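Local structure of CAG pathogenicity island protein 13 (Helicobacter pylori, 2G3V) at residues Gln44-Phe52 against Leu119-Ser127; Leu91-Ala102 against Tyr146-Val157. The protein is of unknown molecular function but is encoded as CagS in the cag pathogenicity island, which is associated with a type IV secretion system. All coordinates share one frame; numbering follows the deposited sequence.

Contact 1 of 2, residues Gln44-Phe52 against Leu119-Ser127; sequences QIKTMHDFF and LGIFLPFFS
Met48, a selenomethionine, and Phe126 meet at the middle of this contact. CG of Met48 sits almost straight over the centre of the Phe126 ring, 3.6 Å from the centroid, a CH-pi contact. Its selenium lies farther out, 4.4 Å from that centroid and oblique to the ring, as a Met-aromatic contact. The same SE also touches CB of Phe122 and CD1 of Leu123, each at 3.7 Å. A bend at the last torsion (chi3 -84°) turns the methyl away to Leu119, whose CD2 is 3.6 Å from CE of Met48 and also touches CG1 of Ile45.

One helical turn on, Phe51 receives the edge of the Phe126 ring on its face. The pair is T-shaped, with planes at 82° and centroids 5.2 Å apart. Phe126 projects toward the helix with CG anti to its own backbone N (chi1 173°), which brings one face of the ring to Met48 and its edge to Phe51. Phe52 packs alongside: its CZ meets CB of Phe122 at 3.7 Å, in the plane of the Phe52 ring, while CE1 nears CB of Phe126.

Behind this layer, helix 59-69 touches Phe51 through Val65 and Tyr69. The carbonyl O of Phe125, near the edges of both the Phe51 and Phe52 rings, accepts a hydrogen bond from Tyr89. No hydrogen bond or salt bridge joins residues 44-52 to 119-127, so their cohesion rests on apolar burial, complemented by the CH-pi, Met-aromatic and T-shaped contacts around Phe126.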
loop_
_atom_site.group_PDB
_atom_site.type_symbol
_atom_site.label_atom_id
_atom_site.label_comp_id
_atom_site.label_asym_id
_atom_site.label_seq_id
_atom_site.Cartn_x
_atom_site.Cartn_y
_atom_site.Cartn_z
ATOM N N GLN A 44 -10.485 -0.256 2.561
ATOM C CA GLN A 44 -9.257 -0.806 3.108
ATOM C C GLN A 44 -8.094 0.177 2.986
ATOM O O GLN A 44 -7.245 0.279 3.868
ATOM C CB GLN A 44 -8.889 -2.105 2.395
ATOM C CG GLN A 44 -9.018 -3.354 3.246
ATOM C CD GLN A 44 -8.497 -4.583 2.527
ATOM O OE1 GLN A 44 -9.188 -5.178 1.687
ATOM N NE2 GLN A 44 -7.256 -4.963 2.837
ATOM N N ILE A 45 -8.046 0.890 1.875
ATOM C CA ILE A 45 -6.997 1.870 1.661
ATOM C C ILE A 45 -7.209 3.022 2.644
ATOM O O ILE A 45 -6.258 3.553 3.196
ATOM C CB ILE A 45 -7.021 2.403 0.192
ATOM C CG1 ILE A 45 -6.709 1.252 -0.774
ATOM C CG2 ILE A 45 -6.021 3.561 0.016
ATOM C CD1 ILE A 45 -6.751 1.633 -2.243
ATOM N N LYS A 46 -8.467 3.384 2.860
ATOM C CA LYS A 46 -8.831 4.476 3.773
ATOM C C LYS A 46 -8.530 4.128 5.228
ATOM O O LYS A 46 -8.052 4.959 5.985
ATOM C CB LYS A 46 -10.324 4.804 3.620
ATOM C CG LYS A 46 -10.828 5.848 4.572
ATOM C CD LYS A 46 -10.243 7.196 4.252
ATOM C CE LYS A 46 -10.840 8.260 5.159
ATOM N NZ LYS A 46 -10.348 9.633 4.882
ATOM N N THR A 47 -8.834 2.896 5.618
ATOM C CA THR A 47 -8.566 2.448 6.979
ATOM C C THR A 47 -7.055 2.498 7.254
ATOM O O THR A 47 -6.627 2.902 8.328
ATOM C CB THR A 47 -9.101 1.019 7.178
ATOM O OG1 THR A 47 -10.473 1.002 6.776
ATOM C CG2 THR A 47 -8.991 0.576 8.645
HETATM N N MSE A 48 -6.244 2.098 6.282
HETATM C CA MSE A 48 -4.798 2.112 6.478
HETATM C C MSE A 48 -4.288 3.552 6.511
HETATM O O MSE A 48 -3.463 3.937 7.363
HETATM C CB MSE A 48 -4.098 1.324 5.362
HETATM C CG MSE A 48 -4.488 -0.143 5.320
HETATM SE SE MSE A 48 -3.392 -1.184 4.147
HETATM C CE MSE A 48 -4.267 -0.852 2.472
ATOM N N HIS A 49 -4.782 4.357 5.581
ATOM C CA HIS A 49 -4.387 5.755 5.511
ATOM C C HIS A 49 -4.596 6.488 6.833
ATOM O O HIS A 49 -3.783 7.328 7.216
ATOM C CB HIS A 49 -5.157 6.469 4.398
ATOM C CG HIS A 49 -4.995 7.957 4.412
ATOM N ND1 HIS A 49 -5.692 8.776 5.275
ATOM C CD2 HIS A 49 -4.181 8.773 3.699
ATOM C CE1 HIS A 49 -5.319 10.030 5.090
ATOM N NE2 HIS A 49 -4.401 10.057 4.140
ATOM N N ASP A 50 -5.686 6.180 7.527
ATOM C CA ASP A 50 -5.948 6.824 8.806
ATOM C C ASP A 50 -5.019 6.253 9.869
ATOM O O ASP A 50 -4.560 6.975 10.751
ATOM C CB ASP A 50 -7.416 6.629 9.219
ATOM C CG ASP A 50 -8.399 7.196 8.180
ATOM O OD1 ASP A 50 -8.144 8.322 7.670
ATOM O OD2 ASP A 50 -9.425 6.531 7.876
ATOM N N PHE A 51 -4.740 4.957 9.767
ATOM C CA PHE A 51 -3.871 4.266 10.707
ATOM C C PHE A 51 -2.496 4.887 10.616
ATOM O O PHE A 51 -1.897 5.266 11.627
ATOM C CB PHE A 51 -3.792 2.784 10.356
ATOM C CG PHE A 51 -2.824 2.005 11.197
ATOM C CD1 PHE A 51 -3.113 1.713 12.524
ATOM C CD2 PHE A 51 -1.626 1.551 10.653
ATOM C CE1 PHE A 51 -2.224 0.975 13.304
ATOM C CE2 PHE A 51 -0.726 0.812 11.417
ATOM C CZ PHE A 51 -1.032 0.523 12.752
ATOM N N PHE A 52 -2.002 4.992 9.388
ATOM C CA PHE A 52 -0.701 5.588 9.152
ATOM C C PHE A 52 -0.634 7.009 9.753
ATOM O O PHE A 52 0.291 7.342 10.512
ATOM C CB PHE A 52 -0.390 5.614 7.647
ATOM C CG PHE A 52 -0.333 4.240 7.003
ATOM C CD1 PHE A 52 -0.014 3.106 7.754
ATOM C CD2 PHE A 52 -0.597 4.086 5.645
ATOM C CE1 PHE A 52 0.037 1.843 7.163
ATOM C CE2 PHE A 52 -0.549 2.840 5.037
ATOM C CZ PHE A 52 -0.233 1.709 5.795
ATOM N N LEU A 119 -2.290 -3.048 -2.810
ATOM C CA LEU A 119 -2.390 -3.145 -1.358
ATOM C C LEU A 119 -1.100 -3.692 -0.756
ATOM O O LEU A 119 -0.705 -3.309 0.358
ATOM C CB LEU A 119 -3.567 -4.042 -0.967
ATOM C CG LEU A 119 -4.956 -3.567 -1.403
ATOM C CD1 LEU A 119 -5.978 -4.667 -1.164
ATOM C CD2 LEU A 119 -5.334 -2.306 -0.642
ATOM N N GLY A 120 -0.414 -4.578 -1.477
ATOM C CA GLY A 120 0.830 -5.163 -1.001
ATOM C C GLY A 120 1.919 -4.169 -0.614
ATOM O O GLY A 120 2.893 -4.518 0.058
ATOM N N ILE A 121 1.769 -2.922 -1.027
ATOM C CA ILE A 121 2.751 -1.919 -0.674
ATOM C C ILE A 121 2.581 -1.474 0.771
ATOM O O ILE A 121 3.552 -1.146 1.444
ATOM C CB ILE A 121 2.620 -0.695 -1.585
ATOM C CG1 ILE A 121 3.038 -1.084 -3.000
ATOM C CG2 ILE A 121 3.455 0.472 -1.049
ATOM C CD1 ILE A 121 2.839 0.017 -4.004
ATOM N N PHE A 122 1.345 -1.501 1.255
ATOM C CA PHE A 122 1.053 -1.022 2.597
ATOM C C PHE A 122 0.900 -2.068 3.690
ATOM O O PHE A 122 1.132 -1.765 4.858
ATOM C CB PHE A 122 -0.195 -0.140 2.535
ATOM C CG PHE A 122 -0.175 0.849 1.398
ATOM C CD1 PHE A 122 0.631 1.978 1.452
ATOM C CD2 PHE A 122 -0.892 0.595 0.228
ATOM C CE1 PHE A 122 0.736 2.839 0.356
ATOM C CE2 PHE A 122 -0.795 1.453 -0.880
ATOM C CZ PHE A 122 0.024 2.572 -0.814
ATOM N N LEU A 123 0.521 -3.286 3.316
ATOM C CA LEU A 123 0.315 -4.375 4.278
ATOM C C LEU A 123 1.440 -4.674 5.292
ATOM O O LEU A 123 1.166 -4.932 6.458
ATOM C CB LEU A 123 -0.061 -5.658 3.521
ATOM C CG LEU A 123 -1.557 -5.950 3.298
ATOM C CD1 LEU A 123 -2.360 -4.684 3.324
ATOM C CD2 LEU A 123 -1.753 -6.685 1.967
ATOM N N PRO A 124 2.712 -4.640 4.863
ATOM C CA PRO A 124 3.870 -4.907 5.743
ATOM C C PRO A 124 3.994 -3.964 6.948
ATOM O O PRO A 124 4.696 -4.255 7.914
ATOM C CB PRO A 124 5.064 -4.755 4.800
ATOM C CG PRO A 124 4.507 -5.177 3.498
ATOM C CD PRO A 124 3.159 -4.493 3.467
ATOM N N PHE A 125 3.319 -2.825 6.870
ATOM C CA PHE A 125 3.350 -1.844 7.943
ATOM C C PHE A 125 1.973 -1.676 8.565
ATOM O O PHE A 125 1.777 -0.805 9.400
ATOM C CB PHE A 125 3.824 -0.486 7.410
ATOM C CG PHE A 125 5.267 -0.459 6.990
ATOM C CD1 PHE A 125 6.288 -0.510 7.939
ATOM C CD2 PHE A 125 5.605 -0.404 5.639
ATOM C CE1 PHE A 125 7.636 -0.512 7.549
ATOM C CE2 PHE A 125 6.949 -0.403 5.228
ATOM C CZ PHE A 125 7.969 -0.460 6.185
ATOM N N PHE A 126 1.020 -2.514 8.171
ATOM C CA PHE A 126 -0.327 -2.386 8.712
ATOM C C PHE A 126 -0.861 -3.665 9.366
ATOM O O PHE A 126 -1.494 -3.634 10.424
ATOM C CB PHE A 126 -1.282 -1.918 7.607
ATOM C CG PHE A 126 -2.715 -1.912 8.025
ATOM C CD1 PHE A 126 -3.191 -0.930 8.893
ATOM C CD2 PHE A 126 -3.591 -2.918 7.589
ATOM C CE1 PHE A 126 -4.498 -0.945 9.323
ATOM C CE2 PHE A 126 -4.903 -2.941 8.018
ATOM C CZ PHE A 126 -5.360 -1.955 8.885
ATOM N N SER A 127 -0.607 -4.789 8.718
ATOM C CA SER A 127 -1.052 -6.079 9.218
ATOM C C SER A 127 -0.274 -6.565 10.433
ATOM O O SER A 127 0.965 -6.606 10.421
ATOM C CB SER A 127 -0.952 -7.121 8.111
ATOM O OG SER A 127 -0.614 -8.373 8.662
#

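Contact 2 of 2, residues Leu91-Ala102 against Tyr146-Val157; sequences LLESETMELLHA and YGTKLPLLKLFV
Helix 82-105 packs here against the C-terminal end of helix 136-149 and the irregular chain that follows it, which runs on beside the helix as far as Val157. At the start Leu91 extends CD2 to CB of Leu150 and to CG of Pro151, 3.6 Å from each; the side chains of Leu91 and Leu150 lie alongside each other, running in opposite senses. Leu92 CD1 stands 4.1 Å from CD1 of Tyr146, whose hydroxyl is hydrogen-bonded to the carbonyl O of Ile121.

A turn later a bend at chi2 (-47°) lays the aliphatic part of Glu95 along Leu150, with CG 3.5 Å from CD2 of that leucine. Glu98 likewise uses CG, which touches CG2 of Val157 at 3.9 Å. Leu150, Leu153 and Leu155 also pack on a bound peptide.

Phe156 is wedged against the helix. Leu99 CB is over one face of its ring, 3.7 Å from the centroid and 16° off the normal, a CH-pi contact, and Leu155 CB lies over the opposite face. Leu99 CD1 adds a contact with CE1 of the ring at 3.6 Å. The carbonyl O of Phe156 comes 3.5 Å from Ala102 CB. In this strand-free chain the contact is largely apolar helix-on-helix and helix-on-loop packing, the end of helix 136-149 and the following loop together covering one side of helix 82-105.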
loop_
_atom_site.group_PDB
_atom_site.type_symbol
_atom_site.label_atom_id
_atom_site.label_comp_id
_atom_site.label_asym_id
_atom_site.label_seq_id
_atom_site.Cartn_x
_atom_site.Cartn_y
_atom_site.Cartn_z
ATOM N N LEU A 91 5.392 8.962 5.254
ATOM C CA LEU A 91 5.509 8.689 3.831
ATOM C C LEU A 91 4.436 7.695 3.364
ATOM O O LEU A 91 4.051 7.694 2.197
ATOM C CB LEU A 91 6.920 8.152 3.540
ATOM C CG LEU A 91 7.475 8.214 2.112
ATOM C CD1 LEU A 91 7.691 9.676 1.707
ATOM C CD2 LEU A 91 8.783 7.448 2.044
ATOM N N LEU A 92 3.968 6.846 4.275
ATOM C CA LEU A 92 2.922 5.866 3.970
ATOM C C LEU A 92 1.581 6.585 3.880
ATOM O O LEU A 92 0.765 6.268 3.016
ATOM C CB LEU A 92 2.845 4.786 5.060
ATOM C CG LEU A 92 3.532 3.436 4.824
ATOM C CD1 LEU A 92 4.874 3.629 4.138
ATOM C CD2 LEU A 92 3.722 2.737 6.142
ATOM N N GLU A 93 1.355 7.549 4.774
ATOM C CA GLU A 93 0.109 8.314 4.772
ATOM C C GLU A 93 0.023 9.093 3.469
ATOM O O GLU A 93 -1.037 9.195 2.847
ATOM C CB GLU A 93 0.072 9.303 5.935
ATOM C CG GLU A 93 -1.237 10.082 6.024
ATOM C CD GLU A 93 -1.090 11.400 6.765
ATOM O OE1 GLU A 93 -0.494 11.409 7.865
ATOM O OE2 GLU A 93 -1.572 12.432 6.252
ATOM N N SER A 94 1.159 9.645 3.062
ATOM C CA SER A 94 1.239 10.409 1.828
ATOM C C SER A 94 0.870 9.552 0.624
ATOM O O SER A 94 0.031 9.933 -0.187
ATOM C CB SER A 94 2.657 10.968 1.643
ATOM O OG SER A 94 3.012 11.851 2.695
ATOM N N GLU A 95 1.504 8.391 0.504
ATOM C CA GLU A 95 1.232 7.503 -0.620
ATOM C C GLU A 95 -0.209 6.999 -0.614
ATOM O O GLU A 95 -0.830 6.887 -1.664
ATOM C CB GLU A 95 2.209 6.314 -0.620
ATOM C CG GLU A 95 3.669 6.735 -0.680
ATOM C CD GLU A 95 3.935 7.805 -1.743
ATOM O OE1 GLU A 95 3.576 7.583 -2.926
ATOM O OE2 GLU A 95 4.502 8.868 -1.396
ATOM N N THR A 96 -0.759 6.700 0.559
ATOM C CA THR A 96 -2.140 6.229 0.590
ATOM C C THR A 96 -3.067 7.347 0.088
ATOM O O THR A 96 -4.110 7.091 -0.524
ATOM C CB THR A 96 -2.544 5.742 2.007
ATOM O OG1 THR A 96 -2.277 6.751 2.981
ATOM C CG2 THR A 96 -1.761 4.515 2.379
HETATM N N MSE A 97 -2.653 8.589 0.321
HETATM C CA MSE A 97 -3.399 9.767 -0.103
HETATM C C MSE A 97 -3.389 9.931 -1.629
HETATM O O MSE A 97 -4.422 10.205 -2.247
HETATM C CB MSE A 97 -2.788 11.012 0.541
HETATM C CG MSE A 97 -3.401 11.437 1.857
HETATM SE SE MSE A 97 -5.016 12.534 1.639
HETATM C CE MSE A 97 -4.185 14.106 0.857
ATOM N N GLU A 98 -2.210 9.777 -2.227
ATOM C CA GLU A 98 -2.058 9.911 -3.680
ATOM C C GLU A 98 -2.868 8.827 -4.400
ATOM O O GLU A 98 -3.549 9.114 -5.383
ATOM C CB GLU A 98 -0.577 9.808 -4.073
ATOM C CG GLU A 98 -0.251 10.336 -5.461
ATOM C CD GLU A 98 -0.491 11.838 -5.573
ATOM O OE1 GLU A 98 0.025 12.593 -4.709
ATOM O OE2 GLU A 98 -1.186 12.257 -6.522
ATOM N N LEU A 99 -2.785 7.586 -3.917
ATOM C CA LEU A 99 -3.534 6.467 -4.512
ATOM C C LEU A 99 -5.037 6.757 -4.425
ATOM O O LEU A 99 -5.781 6.573 -5.398
ATOM C CB LEU A 99 -3.210 5.152 -3.778
ATOM C CG LEU A 99 -4.099 3.904 -3.983
ATOM C CD1 LEU A 99 -4.035 3.421 -5.427
ATOM C CD2 LEU A 99 -3.653 2.810 -3.034
ATOM N N LEU A 100 -5.472 7.223 -3.258
ATOM C CA LEU A 100 -6.877 7.550 -3.041
ATOM C C LEU A 100 -7.342 8.582 -4.068
ATOM O O LEU A 100 -8.435 8.465 -4.619
ATOM C CB LEU A 100 -7.066 8.095 -1.625
ATOM C CG LEU A 100 -8.038 7.423 -0.659
ATOM C CD1 LEU A 100 -8.316 5.982 -1.040
ATOM C CD2 LEU A 100 -7.445 7.511 0.735
ATOM N N HIS A 101 -6.522 9.594 -4.334
ATOM C CA HIS A 101 -6.897 10.606 -5.324
ATOM C C HIS A 101 -6.885 10.024 -6.724
ATOM O O HIS A 101 -7.750 10.356 -7.544
ATOM C CB HIS A 101 -5.967 11.822 -5.251
ATOM C CG HIS A 101 -6.200 12.667 -4.047
ATOM N ND1 HIS A 101 -7.443 13.167 -3.729
ATOM C CD2 HIS A 101 -5.367 13.066 -3.058
ATOM C CE1 HIS A 101 -7.368 13.836 -2.593
ATOM N NE2 HIS A 101 -6.119 13.789 -2.164
ATOM N N ALA A 102 -5.900 9.167 -6.994
ATOM C CA ALA A 102 -5.795 8.501 -8.289
ATOM C C ALA A 102 -7.128 7.806 -8.528
ATOM O O ALA A 102 -7.744 7.971 -9.583
ATOM C CB ALA A 102 -4.669 7.483 -8.271
ATOM N N TYR A 146 11.958 1.417 1.931
ATOM C CA TYR A 146 10.781 2.242 1.662
ATOM C C TYR A 146 11.142 3.717 1.663
ATOM O O TYR A 146 10.722 4.478 0.785
ATOM C CB TYR A 146 9.683 1.986 2.713
ATOM C CG TYR A 146 8.678 0.919 2.314
ATOM C CD1 TYR A 146 7.372 1.261 1.962
ATOM C CD2 TYR A 146 9.047 -0.428 2.258
ATOM C CE1 TYR A 146 6.448 0.281 1.561
ATOM C CE2 TYR A 146 8.147 -1.409 1.860
ATOM C CZ TYR A 146 6.848 -1.052 1.513
ATOM O OH TYR A 146 5.966 -2.028 1.128
ATOM N N GLY A 147 11.920 4.111 2.662
ATOM C CA GLY A 147 12.313 5.496 2.771
ATOM C C GLY A 147 13.072 5.989 1.562
ATOM O O GLY A 147 13.026 7.174 1.241
ATOM N N THR A 148 13.772 5.092 0.878
ATOM C CA THR A 148 14.556 5.502 -0.287
ATOM C C THR A 148 13.837 5.427 -1.634
ATOM O O THR A 148 14.002 6.308 -2.481
ATOM C CB THR A 148 15.868 4.709 -0.365
ATOM O OG1 THR A 148 15.595 3.305 -0.292
ATOM C CG2 THR A 148 16.770 5.109 0.781
ATOM N N LYS A 149 13.033 4.393 -1.832
ATOM C CA LYS A 149 12.308 4.244 -3.082
ATOM C C LYS A 149 11.081 5.166 -3.211
ATOM O O LYS A 149 10.977 5.956 -4.149
ATOM C CB LYS A 149 11.870 2.784 -3.259
ATOM C CG LYS A 149 12.999 1.814 -3.561
ATOM C CD LYS A 149 12.443 0.447 -3.964
ATOM C CE LYS A 149 13.549 -0.507 -4.446
ATOM N NZ LYS A 149 13.022 -1.853 -4.868
ATOM N N LEU A 150 10.160 5.066 -2.263
ATOM C CA LEU A 150 8.936 5.851 -2.302
ATOM C C LEU A 150 9.082 7.352 -2.560
ATOM O O LEU A 150 8.379 7.913 -3.399
ATOM C CB LEU A 150 8.157 5.626 -1.009
ATOM C CG LEU A 150 6.807 4.909 -1.148
ATOM C CD1 LEU A 150 6.948 3.639 -1.953
ATOM C CD2 LEU A 150 6.259 4.598 0.246
ATOM N N PRO A 151 9.993 8.027 -1.839
ATOM C CA PRO A 151 10.167 9.470 -2.050
ATOM C C PRO A 151 10.423 9.773 -3.521
ATOM O O PRO A 151 9.791 10.645 -4.114
ATOM C CB PRO A 151 11.377 9.808 -1.175
ATOM C CG PRO A 151 11.320 8.782 -0.110
ATOM C CD PRO A 151 10.979 7.523 -0.872
ATOM N N LEU A 152 11.366 9.040 -4.097
ATOM C CA LEU A 152 11.717 9.201 -5.493
ATOM C C LEU A 152 11.155 8.027 -6.268
ATOM O O LEU A 152 11.910 7.209 -6.781
ATOM C CB LEU A 152 13.238 9.244 -5.671
ATOM C CG LEU A 152 13.997 10.457 -5.125
ATOM C CD1 LEU A 152 15.478 10.337 -5.450
ATOM C CD2 LEU A 152 13.427 11.729 -5.731
ATOM N N LEU A 153 9.829 7.942 -6.332
ATOM C CA LEU A 153 9.166 6.867 -7.062
ATOM C C LEU A 153 7.813 7.345 -7.568
ATOM O O LEU A 153 7.190 6.689 -8.392
ATOM C CB LEU A 153 8.996 5.636 -6.163
ATOM C CG LEU A 153 8.455 4.325 -6.762
ATOM C CD1 LEU A 153 9.308 3.874 -7.945
ATOM C CD2 LEU A 153 8.451 3.255 -5.695
ATOM N N LYS A 154 7.377 8.497 -7.067
ATOM C CA LYS A 154 6.097 9.099 -7.450
ATOM C C LYS A 154 5.120 8.044 -7.943
ATOM O O LYS A 154 4.806 7.990 -9.133
ATOM C CB LYS A 154 6.302 10.141 -8.562
ATOM C CG LYS A 154 7.401 11.181 -8.312
ATOM C CD LYS A 154 6.866 12.461 -7.688
ATOM C CE LYS A 154 6.464 12.253 -6.234
ATOM N NZ LYS A 154 6.009 13.517 -5.588
ATOM N N LEU A 155 4.665 7.178 -7.047
ATOM C CA LEU A 155 3.695 6.150 -7.432
ATOM C C LEU A 155 2.290 6.776 -7.417
ATOM O O LEU A 155 2.033 7.733 -6.677
ATOM C CB LEU A 155 3.724 4.972 -6.444
ATOM C CG LEU A 155 4.931 4.027 -6.337
ATOM C CD1 LEU A 155 4.864 3.297 -4.998
ATOM C CD2 LEU A 155 4.952 3.036 -7.496
ATOM N N PHE A 156 1.397 6.253 -8.251
ATOM C CA PHE A 156 0.008 6.727 -8.306
ATOM C C PHE A 156 -0.253 8.116 -8.880
ATOM O O PHE A 156 -1.384 8.582 -8.886
ATOM C CB PHE A 156 -0.607 6.640 -6.911
ATOM C CG PHE A 156 -0.384 5.318 -6.241
ATOM C CD1 PHE A 156 -0.731 4.126 -6.884
ATOM C CD2 PHE A 156 0.169 5.257 -4.972
ATOM C CE1 PHE A 156 -0.525 2.886 -6.263
ATOM C CE2 PHE A 156 0.376 4.031 -4.343
ATOM C CZ PHE A 156 0.027 2.840 -4.992
ATOM N N VAL A 157 0.791 8.774 -9.367
ATOM C CA VAL A 157 0.653 10.101 -9.958
ATOM C C VAL A 157 0.408 9.875 -11.442
ATOM O O VAL A 157 1.349 9.684 -12.208
ATOM C CB VAL A 157 1.946 10.927 -9.770
ATOM C CG1 VAL A 157 1.786 12.310 -10.389
ATOM C CG2 VAL A 157 2.271 11.039 -8.295
#

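In the fold
From the N terminus, helix 35-57 supplies the first half of contact 1, and helix 82-105 the first half of contact 2. The chain then returns through 119-127 to close contact 1, and after helix 128-133 the end of helix 136-149 and the loop after it, 146-157, close contact 2. The two closures therefore cross, each beginning before the other ends. Their centres are about 12 Å apart, and they meet directly: Ile45 reaches Leu99 and Phe52 reaches Thr96, both on helix 82-105. That helix thus lies between helix 35-57 and the 146-157 segment, joining both contacts in one helical body.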